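Long-range contact in amorpha-4,11-diene synthase (PDB 4GAX), which probably converts farnesyl diphosphate into cyclic sesquiterpenes, as a plant terpene synthase of the amorpha-4,11-diene and alpha-bisabolol type: residues 153-167 with 180-192. Residues are numbered along the deposited sequence; the frame is centred on the assembly and turned at random.
Sequences LKNHVEGLLELYEAT and ALVFTQSHLSIIA
Leu160 and Tyr164, one helical turn apart, enter helix 180-192 as knobs into holes. Leu160 sits among Phe183, Thr184, His187 and Leu188 and divides its branches: CD1 meets Ile191 CD1 at 3.6 Å, while CD2 touches Phe183 CE2 at 3.8 Å, its side chain crossing that of Phe183 at about a right angle. Tyr164 occupies the next hole, among Leu181, Thr184, Gln185 and Leu188. With CG anti to the backbone N (chi1 167°), its ring extends past Thr184, whose OG1 lies in the ring plane at the edge, 3.5 Å from Tyr164 CD1; Leu188 CD1 rests 3.6 Å from Tyr164 CB. Beyond the ring, Tyr164 OH is hydrogen-bonded to Ala209 O of helix 200-211. At the end nearer the connection, Leu163 and Thr167 close over Ala180, with Leu163 CD2 also 3.5 Å from Thr184 CG2.

One hydrogen bond crosses between the segments: Lys154 NZ donates to His187 NE2 over 3.1 Å, arriving 31° out of the imidazole plane; the lysine is poorly ordered, so this bond, at the end away from the connection, may be loose. Two more stay within helix 180-192. The other ring nitrogen, His187 ND1, donates to Phe183 O one turn back, which helps to hold the rotation of the ring. Thr184 OG1 likewise donates to Ala180 O at 2.8 Å, leaving its methyl to pack against Leu160 and Leu163.

The axes of helices 157-167 and 180-192 come within 8.9 Å, their N-to-C directions 137° apart: an obliquely crossed antiparallel pair, one hairpin of the alpha/alpha barrel that forms the N-terminal domain of plant terpene synthases.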
ATOM      1  N   LEU A 153      13.024 -13.491  27.417  1.00 42.01           N
ATOM      2  CA  LEU A 153      12.277 -12.923  26.301  1.00 38.57           C
ATOM      3  C   LEU A 153      10.831 -13.379  26.321  1.00 39.85           C
ATOM      4  O   LEU A 153       9.921 -12.572  26.131  1.00 46.11           O
ATOM      5  CB  LEU A 153      12.897 -13.334  24.963  1.00 31.03           C
ATOM      6  CG  LEU A 153      14.213 -12.660  24.586  1.00 43.54           C
ATOM      7  CD1 LEU A 153      14.651 -13.098  23.193  1.00 34.12           C
ATOM      8  CD2 LEU A 153      14.057 -11.148  24.668  1.00 54.45           C
ATOM      9  N   LYS A 154      10.632 -14.679  26.539  1.00 61.94           N
ATOM     10  CA  LYS A 154       9.309 -15.290  26.473  1.00 62.17           C
ATOM     11  C   LYS A 154       8.442 -14.817  27.628  1.00 67.00           C
ATOM     12  O   LYS A 154       7.216 -14.837  27.548  1.00 71.01           O
ATOM     13  CB  LYS A 154       9.419 -16.813  26.510  1.00 65.68           C
ATOM     14  CG  LYS A 154      10.831 -17.340  26.319  1.00 69.17           C
ATOM     15  CD  LYS A 154      10.982 -18.706  26.979  1.00 76.37           C
ATOM     16  CE  LYS A 154      11.580 -19.728  26.022  1.00 76.66           C
ATOM     17  NZ  LYS A 154      10.971 -21.073  26.219  1.00 76.52           N
ATOM     18  N   ASN A 155       9.087 -14.393  28.708  1.00 59.78           N
ATOM     19  CA  ASN A 155       8.356 -13.922  29.871  1.00 66.20           C
ATOM     20  C   ASN A 155       8.167 -12.413  29.833  1.00 67.84           C
ATOM     21  O   ASN A 155       8.172 -11.739  30.865  1.00 71.03           O
ATOM     22  CB  ASN A 155       9.033 -14.384  31.160  1.00 63.09           C
ATOM     23  CG  ASN A 155       9.057 -15.892  31.282  1.00 70.37           C
ATOM     24  OD1 ASN A 155       8.019 -16.524  31.487  1.00 68.02           O
ATOM     25  ND2 ASN A 155      10.240 -16.482  31.141  1.00 75.33           N
ATOM     26  N   HIS A 156       8.007 -11.896  28.620  1.00 58.84           N
ATOM     27  CA  HIS A 156       7.692 -10.492  28.414  1.00 51.96           C
ATOM     28  C   HIS A 156       6.987 -10.287  27.079  1.00 44.57           C
ATOM     29  O   HIS A 156       7.636 -10.132  26.038  1.00 42.59           O
ATOM     30  CB  HIS A 156       8.948  -9.630  28.465  1.00 58.42           C
ATOM     31  CG  HIS A 156       8.681  -8.181  28.205  1.00 66.98           C
ATOM     32  ND1 HIS A 156       9.527  -7.386  27.463  1.00 71.57           N
ATOM     33  CD2 HIS A 156       7.646  -7.388  28.574  1.00 77.20           C
ATOM     34  CE1 HIS A 156       9.031  -6.165  27.392  1.00 75.42           C
ATOM     35  NE2 HIS A 156       7.890  -6.138  28.056  1.00 79.47           N
ATOM     36  N   VAL A 157       5.660 -10.263  27.120  1.00 32.87           N
ATOM     37  CA  VAL A 157       4.856 -10.207  25.905  1.00 37.08           C
ATOM     38  C   VAL A 157       5.192  -9.022  25.010  1.00 31.29           C
ATOM     39  O   VAL A 157       5.374  -9.186  23.799  1.00 26.05           O
ATOM     40  CB  VAL A 157       3.352 -10.175  26.221  1.00 44.71           C
ATOM     41  CG1 VAL A 157       2.540 -10.251  24.933  1.00 42.51           C
ATOM     42  CG2 VAL A 157       2.988 -11.318  27.151  1.00 53.24           C
ATOM     43  N   GLU A 158       5.275  -7.826  25.590  1.00 32.41           N
ATOM     44  CA  GLU A 158       5.519  -6.636  24.776  1.00 34.80           C
ATOM     45  C   GLU A 158       6.846  -6.726  24.012  1.00 34.77           C
ATOM     46  O   GLU A 158       6.936  -6.305  22.860  1.00 31.28           O
ATOM     47  CB  GLU A 158       5.477  -5.359  25.618  1.00 44.08           C
ATOM     48  CG  GLU A 158       5.240  -4.113  24.774  1.00 50.45           C
ATOM     49  CD  GLU A 158       5.510  -2.822  25.527  1.00 64.60           C
ATOM     50  OE1 GLU A 158       5.799  -2.885  26.744  1.00 66.78           O
ATOM     51  OE2 GLU A 158       5.439  -1.744  24.896  1.00 68.04           O
ATOM     52  N   GLY A 159       7.868  -7.281  24.657  1.00 28.76           N
ATOM     53  CA  GLY A 159       9.158  -7.449  24.023  1.00 30.24           C
ATOM     54  C   GLY A 159       9.097  -8.496  22.930  1.00 28.28           C
ATOM     55  O   GLY A 159       9.731  -8.336  21.883  1.00 24.58           O
ATOM     56  N   LEU A 160       8.354  -9.573  23.181  1.00 27.52           N
ATOM     57  CA  LEU A 160       8.234 -10.666  22.217  1.00 27.30           C
ATOM     58  C   LEU A 160       7.554 -10.150  20.970  1.00 28.21           C
ATOM     59  O   LEU A 160       7.964 -10.448  19.847  1.00 24.11           O
ATOM     60  CB  LEU A 160       7.391 -11.806  22.781  1.00 29.42           C
ATOM     61  CG  LEU A 160       8.112 -12.983  23.412  1.00 36.25           C
ATOM     62  CD1 LEU A 160       7.099 -14.044  23.847  1.00 37.94           C
ATOM     63  CD2 LEU A 160       9.112 -13.544  22.429  1.00 30.03           C
ATOM     64  N   LEU A 161       6.489  -9.385  21.185  1.00 23.38           N
ATOM     65  CA  LEU A 161       5.767  -8.758  20.089  1.00 24.01           C
ATOM     66  C   LEU A 161       6.624  -7.780  19.307  1.00 18.04           C
ATOM     67  O   LEU A 161       6.537  -7.739  18.078  1.00 21.26           O
ATOM     68  CB  LEU A 161       4.519  -8.043  20.612  1.00 30.40           C
ATOM     69  CG  LEU A 161       3.189  -8.768  20.471  1.00 41.47           C
ATOM     70  CD1 LEU A 161       2.097  -7.898  21.081  1.00 45.52           C
ATOM     71  CD2 LEU A 161       2.908  -9.054  18.992  1.00 29.60           C
ATOM     72  N   GLU A 162       7.432  -6.974  19.998  1.00 23.97           N
ATOM     73  CA  GLU A 162       8.302  -6.030  19.295  1.00 24.36           C
ATOM     74  C   GLU A 162       9.301  -6.771  18.414  1.00 25.67           C
ATOM     75  O   GLU A 162       9.649  -6.312  17.315  1.00 17.37           O
ATOM     76  CB  GLU A 162       9.060  -5.109  20.271  1.00 27.88           C
ATOM     77  CG  GLU A 162       8.200  -4.056  20.959  1.00 37.06           C
ATOM     78  CD  GLU A 162       9.011  -3.145  21.892  1.00 51.21           C
ATOM     79  OE1 GLU A 162      10.182  -3.475  22.201  1.00 59.65           O
ATOM     80  OE2 GLU A 162       8.477  -2.089  22.307  1.00 49.32           O
ATOM     81  N   LEU A 163       9.774  -7.915  18.897  1.00 21.47           N
ATOM     82  CA  LEU A 163      10.745  -8.700  18.137  1.00 16.60           C
ATOM     83  C   LEU A 163      10.081  -9.317  16.911  1.00 14.90           C
ATOM     84  O   LEU A 163      10.641  -9.301  15.805  1.00 18.07           O
ATOM     85  CB  LEU A 163      11.349  -9.796  19.028  1.00 24.07           C
ATOM     86  CG  LEU A 163      12.237 -10.823  18.322  1.00 21.92           C
ATOM     87  CD1 LEU A 163      13.464 -10.170  17.662  1.00 20.50           C
ATOM     88  CD2 LEU A 163      12.674 -11.884  19.341  1.00 24.95           C
ATOM     89  N   TYR A 164       8.880  -9.849  17.108  1.00 17.45           N
ATOM     90  CA  TYR A 164       8.114 -10.405  16.005  1.00 19.40           C
ATOM     91  C   TYR A 164       7.930  -9.342  14.906  1.00 18.34           C
ATOM     92  O   TYR A 164       8.193  -9.595  13.725  1.00 17.33           O
ATOM     93  CB  TYR A 164       6.770 -10.929  16.503  1.00 17.88           C
ATOM     94  CG  TYR A 164       5.791 -11.246  15.391  1.00 19.49           C
ATOM     95  CD1 TYR A 164       5.825 -12.470  14.727  1.00 19.90           C
ATOM     96  CD2 TYR A 164       4.826 -10.316  15.006  1.00 18.69           C
ATOM     97  CE1 TYR A 164       4.906 -12.754  13.680  1.00 27.72           C
ATOM     98  CE2 TYR A 164       3.914 -10.590  13.971  1.00 18.56           C
ATOM     99  CZ  TYR A 164       3.960 -11.802  13.317  1.00 21.58           C
ATOM    100  OH  TYR A 164       3.051 -12.052  12.299  1.00 27.52           O
ATOM    101  N   GLU A 165       7.509  -8.149  15.300  1.00 18.22           N
ATOM    102  CA  GLU A 165       7.279  -7.098  14.313  1.00 22.69           C
ATOM    103  C   GLU A 165       8.561  -6.736  13.572  1.00 16.41           C
ATOM    104  O   GLU A 165       8.524  -6.488  12.357  1.00 19.51           O
ATOM    105  CB  GLU A 165       6.639  -5.846  14.940  1.00 17.17           C
ATOM    106  CG  GLU A 165       5.290  -6.088  15.618  1.00 15.17           C
ATOM    107  CD  GLU A 165       4.168  -6.417  14.629  1.00 21.72           C
ATOM    108  OE1 GLU A 165       4.449  -6.592  13.417  1.00 28.89           O
ATOM    109  OE2 GLU A 165       2.989  -6.495  15.060  1.00 24.87           O
ATOM    110  N   ALA A 166       9.688  -6.719  14.283  1.00 12.86           N
ATOM    111  CA  ALA A 166      10.981  -6.442  13.632  1.00 18.01           C
ATOM    112  C   ALA A 166      11.325  -7.445  12.511  1.00 15.50           C
ATOM    113  O   ALA A 166      11.942  -7.076  11.485  1.00 19.53           O
ATOM    114  CB  ALA A 166      12.093  -6.410  14.661  1.00 21.43           C
ATOM    115  N   THR A 167      10.923  -8.705  12.695  1.00 16.05           N
ATOM    116  CA  THR A 167      11.259  -9.760  11.720  1.00 19.75           C
ATOM    117  C   THR A 167      10.660  -9.452  10.356  1.00 20.80           C
ATOM    118  O   THR A 167      11.197  -9.861   9.336  1.00 18.46           O
ATOM    119  CB  THR A 167      10.789 -11.174  12.159  1.00 19.00           C
ATOM    120  OG1 THR A 167       9.351 -11.233  12.139  1.00 23.01           O
ATOM    121  CG2 THR A 167      11.299 -11.507  13.569  1.00 18.85           C
ATOM    122  N   ALA A 180      14.222 -15.687  14.754  1.00 22.22           N
ATOM    123  CA  ALA A 180      13.367 -14.932  15.675  1.00 23.65           C
ATOM    124  C   ALA A 180      11.901 -15.045  15.284  1.00 19.22           C
ATOM    125  O   ALA A 180      11.012 -15.004  16.142  1.00 20.60           O
ATOM    126  CB  ALA A 180      13.799 -13.464  15.743  1.00 20.31           C
ATOM    127  N   LEU A 181      11.640 -15.191  13.985  1.00 21.54           N
ATOM    128  CA  LEU A 181      10.260 -15.283  13.515  1.00 17.42           C
ATOM    129  C   LEU A 181       9.645 -16.599  13.988  1.00 22.40           C
ATOM    130  O   LEU A 181       8.522 -16.630  14.503  1.00 24.84           O
ATOM    131  CB  LEU A 181      10.188 -15.171  11.986  1.00 23.93           C
ATOM    132  CG  LEU A 181       8.774 -15.350  11.398  1.00 29.00           C
ATOM    133  CD1 LEU A 181       7.760 -14.411  12.080  1.00 26.40           C
ATOM    134  CD2 LEU A 181       8.753 -15.128   9.881  1.00 26.26           C
ATOM    135  N   VAL A 182      10.395 -17.686  13.844  1.00 19.04           N
ATOM    136  CA  VAL A 182       9.928 -18.995  14.299  1.00 24.45           C
ATOM    137  C   VAL A 182       9.699 -19.003  15.815  1.00 25.54           C
ATOM    138  O   VAL A 182       8.676 -19.500  16.294  1.00 23.44           O
ATOM    139  CB  VAL A 182      10.927 -20.108  13.898  1.00 25.58           C
ATOM    140  CG1 VAL A 182      10.560 -21.439  14.564  1.00 33.93           C
ATOM    141  CG2 VAL A 182      10.958 -20.257  12.385  1.00 29.39           C
ATOM    142  N   PHE A 183      10.644 -18.432  16.554  1.00 23.63           N
ATOM    143  CA  PHE A 183      10.594 -18.378  18.019  1.00 25.97           C
ATOM    144  C   PHE A 183       9.375 -17.567  18.506  1.00 23.98           C
ATOM    145  O   PHE A 183       8.534 -18.062  19.259  1.00 20.55           O
ATOM    146  CB  PHE A 183      11.920 -17.782  18.533  1.00 19.06           C
ATOM    147  CG  PHE A 183      11.974 -17.567  20.028  1.00 22.80           C
ATOM    148  CD1 PHE A 183      12.256 -18.624  20.886  1.00 29.32           C
ATOM    149  CD2 PHE A 183      11.786 -16.302  20.563  1.00 25.78           C
ATOM    150  CE1 PHE A 183      12.312 -18.424  22.257  1.00 34.34           C
ATOM    151  CE2 PHE A 183      11.843 -16.093  21.940  1.00 29.01           C
ATOM    152  CZ  PHE A 183      12.108 -17.152  22.781  1.00 27.09           C
ATOM    153  N   THR A 184       9.257 -16.332  18.043  1.00 18.15           N
ATOM    154  CA  THR A 184       8.161 -15.476  18.484  1.00 19.43           C
ATOM    155  C   THR A 184       6.799 -16.018  18.078  1.00 26.99           C
ATOM    156  O   THR A 184       5.859 -15.990  18.878  1.00 25.50           O
ATOM    157  CB  THR A 184       8.320 -14.042  17.972  1.00 20.30           C
ATOM    158  OG1 THR A 184       8.391 -14.063  16.547  1.00 20.59           O
ATOM    159  CG2 THR A 184       9.616 -13.420  18.528  1.00 21.98           C
ATOM    160  N   GLN A 185       6.693 -16.518  16.848  1.00 22.51           N
ATOM    161  CA  GLN A 185       5.430 -17.109  16.368  1.00 23.08           C
ATOM    162  C   GLN A 185       4.948 -18.220  17.273  1.00 30.91           C
ATOM    163  O   GLN A 185       3.758 -18.286  17.613  1.00 26.19           O
ATOM    164  CB  GLN A 185       5.586 -17.671  14.952  1.00 31.76           C
ATOM    165  CG  GLN A 185       5.116 -16.749  13.841  1.00 48.27           C
ATOM    166  CD  GLN A 185       5.287 -17.378  12.468  1.00 58.48           C
ATOM    167  OE1 GLN A 185       5.863 -18.463  12.340  1.00 65.44           O
ATOM    168  NE2 GLN A 185       4.791 -16.700  11.433  1.00 52.79           N
ATOM    169  N   SER A 186       5.864 -19.103  17.665  1.00 25.13           N
ATOM    170  CA  SER A 186       5.470 -20.254  18.474  1.00 27.90           C
ATOM    171  C   SER A 186       5.100 -19.814  19.875  1.00 25.99           C
ATOM    172  O   SER A 186       4.112 -20.278  20.434  1.00 31.53           O
ATOM    173  CB  SER A 186       6.572 -21.323  18.528  1.00 39.02           C
ATOM    174  OG  SER A 186       7.706 -20.868  19.246  1.00 53.74           O
ATOM    175  N   HIS A 187       5.885 -18.907  20.444  1.00 24.83           N
ATOM    176  CA  HIS A 187       5.586 -18.454  21.799  1.00 26.21           C
ATOM    177  C   HIS A 187       4.372 -17.530  21.862  1.00 29.04           C
ATOM    178  O   HIS A 187       3.533 -17.682  22.747  1.00 33.15           O
ATOM    179  CB  HIS A 187       6.823 -17.844  22.454  1.00 23.08           C
ATOM    180  CG  HIS A 187       7.825 -18.876  22.866  1.00 36.19           C
ATOM    181  ND1 HIS A 187       8.833 -19.316  22.029  1.00 41.79           N
ATOM    182  CD2 HIS A 187       7.935 -19.607  24.000  1.00 40.35           C
ATOM    183  CE1 HIS A 187       9.536 -20.249  22.646  1.00 41.33           C
ATOM    184  NE2 HIS A 187       9.018 -20.442  23.843  1.00 41.65           N
ATOM    185  N   LEU A 188       4.273 -16.596  20.916  1.00 23.16           N
ATOM    186  CA  LEU A 188       3.124 -15.691  20.865  1.00 18.58           C
ATOM    187  C   LEU A 188       1.797 -16.425  20.664  1.00 25.52           C
ATOM    188  O   LEU A 188       0.790 -16.072  21.294  1.00 26.93           O
ATOM    189  CB  LEU A 188       3.336 -14.589  19.817  1.00 16.36           C
ATOM    190  CG  LEU A 188       4.376 -13.512  20.180  1.00 22.57           C
ATOM    191  CD1 LEU A 188       4.698 -12.627  18.980  1.00 20.65           C
ATOM    192  CD2 LEU A 188       3.909 -12.653  21.364  1.00 23.58           C
ATOM    193  N   SER A 189       1.794 -17.453  19.809  1.00 24.55           N
ATOM    194  CA  SER A 189       0.601 -18.268  19.581  1.00 26.42           C
ATOM    195  C   SER A 189       0.054 -18.851  20.878  1.00 29.58           C
ATOM    196  O   SER A 189      -1.161 -18.799  21.144  1.00 25.40           O
ATOM    197  CB  SER A 189       0.907 -19.429  18.633  1.00 39.33           C
ATOM    198  OG  SER A 189       1.045 -18.971  17.306  1.00 56.03           O
ATOM    199  N   ILE A 190       0.961 -19.415  21.671  1.00 23.67           N
ATOM    200  CA  ILE A 190       0.610 -20.050  22.939  1.00 25.82           C
ATOM    201  C   ILE A 190       0.136 -19.002  23.943  1.00 25.99           C
ATOM    202  O   ILE A 190      -0.867 -19.195  24.621  1.00 27.76           O
ATOM    203  CB  ILE A 190       1.823 -20.765  23.566  1.00 39.20           C
ATOM    204  CG1 ILE A 190       2.265 -21.942  22.699  1.00 52.45           C
ATOM    205  CG2 ILE A 190       1.490 -21.268  24.966  1.00 46.22           C
ATOM    206  CD1 ILE A 190       3.551 -22.588  23.200  1.00 55.58           C
ATOM    207  N   ILE A 191       0.867 -17.896  24.043  1.00 25.98           N
ATOM    208  CA  ILE A 191       0.522 -16.865  25.013  1.00 29.54           C
ATOM    209  C   ILE A 191      -0.870 -16.298  24.712  1.00 28.29           C
ATOM    210  O   ILE A 191      -1.684 -16.118  25.612  1.00 27.18           O
ATOM    211  CB  ILE A 191       1.587 -15.744  25.052  1.00 26.59           C
ATOM    212  CG1 ILE A 191       2.919 -16.311  25.547  1.00 31.93           C
ATOM    213  CG2 ILE A 191       1.153 -14.623  25.970  1.00 26.65           C
ATOM    214  CD1 ILE A 191       4.093 -15.351  25.363  1.00 34.76           C
ATOM    215  N   ALA A 192      -1.157 -16.052  23.441  1.00 22.40           N
ATOM    216  CA  ALA A 192      -2.446 -15.491  23.063  1.00 24.86           C
ATOM    217  C   ALA A 192      -3.582 -16.418  23.498  1.00 23.67           C
ATOM    218  O   ALA A 192      -4.619 -15.955  23.952  1.00 27.98           O
ATOM    219  CB  ALA A 192      -2.506 -15.209  21.559  1.00 22.72           C
TER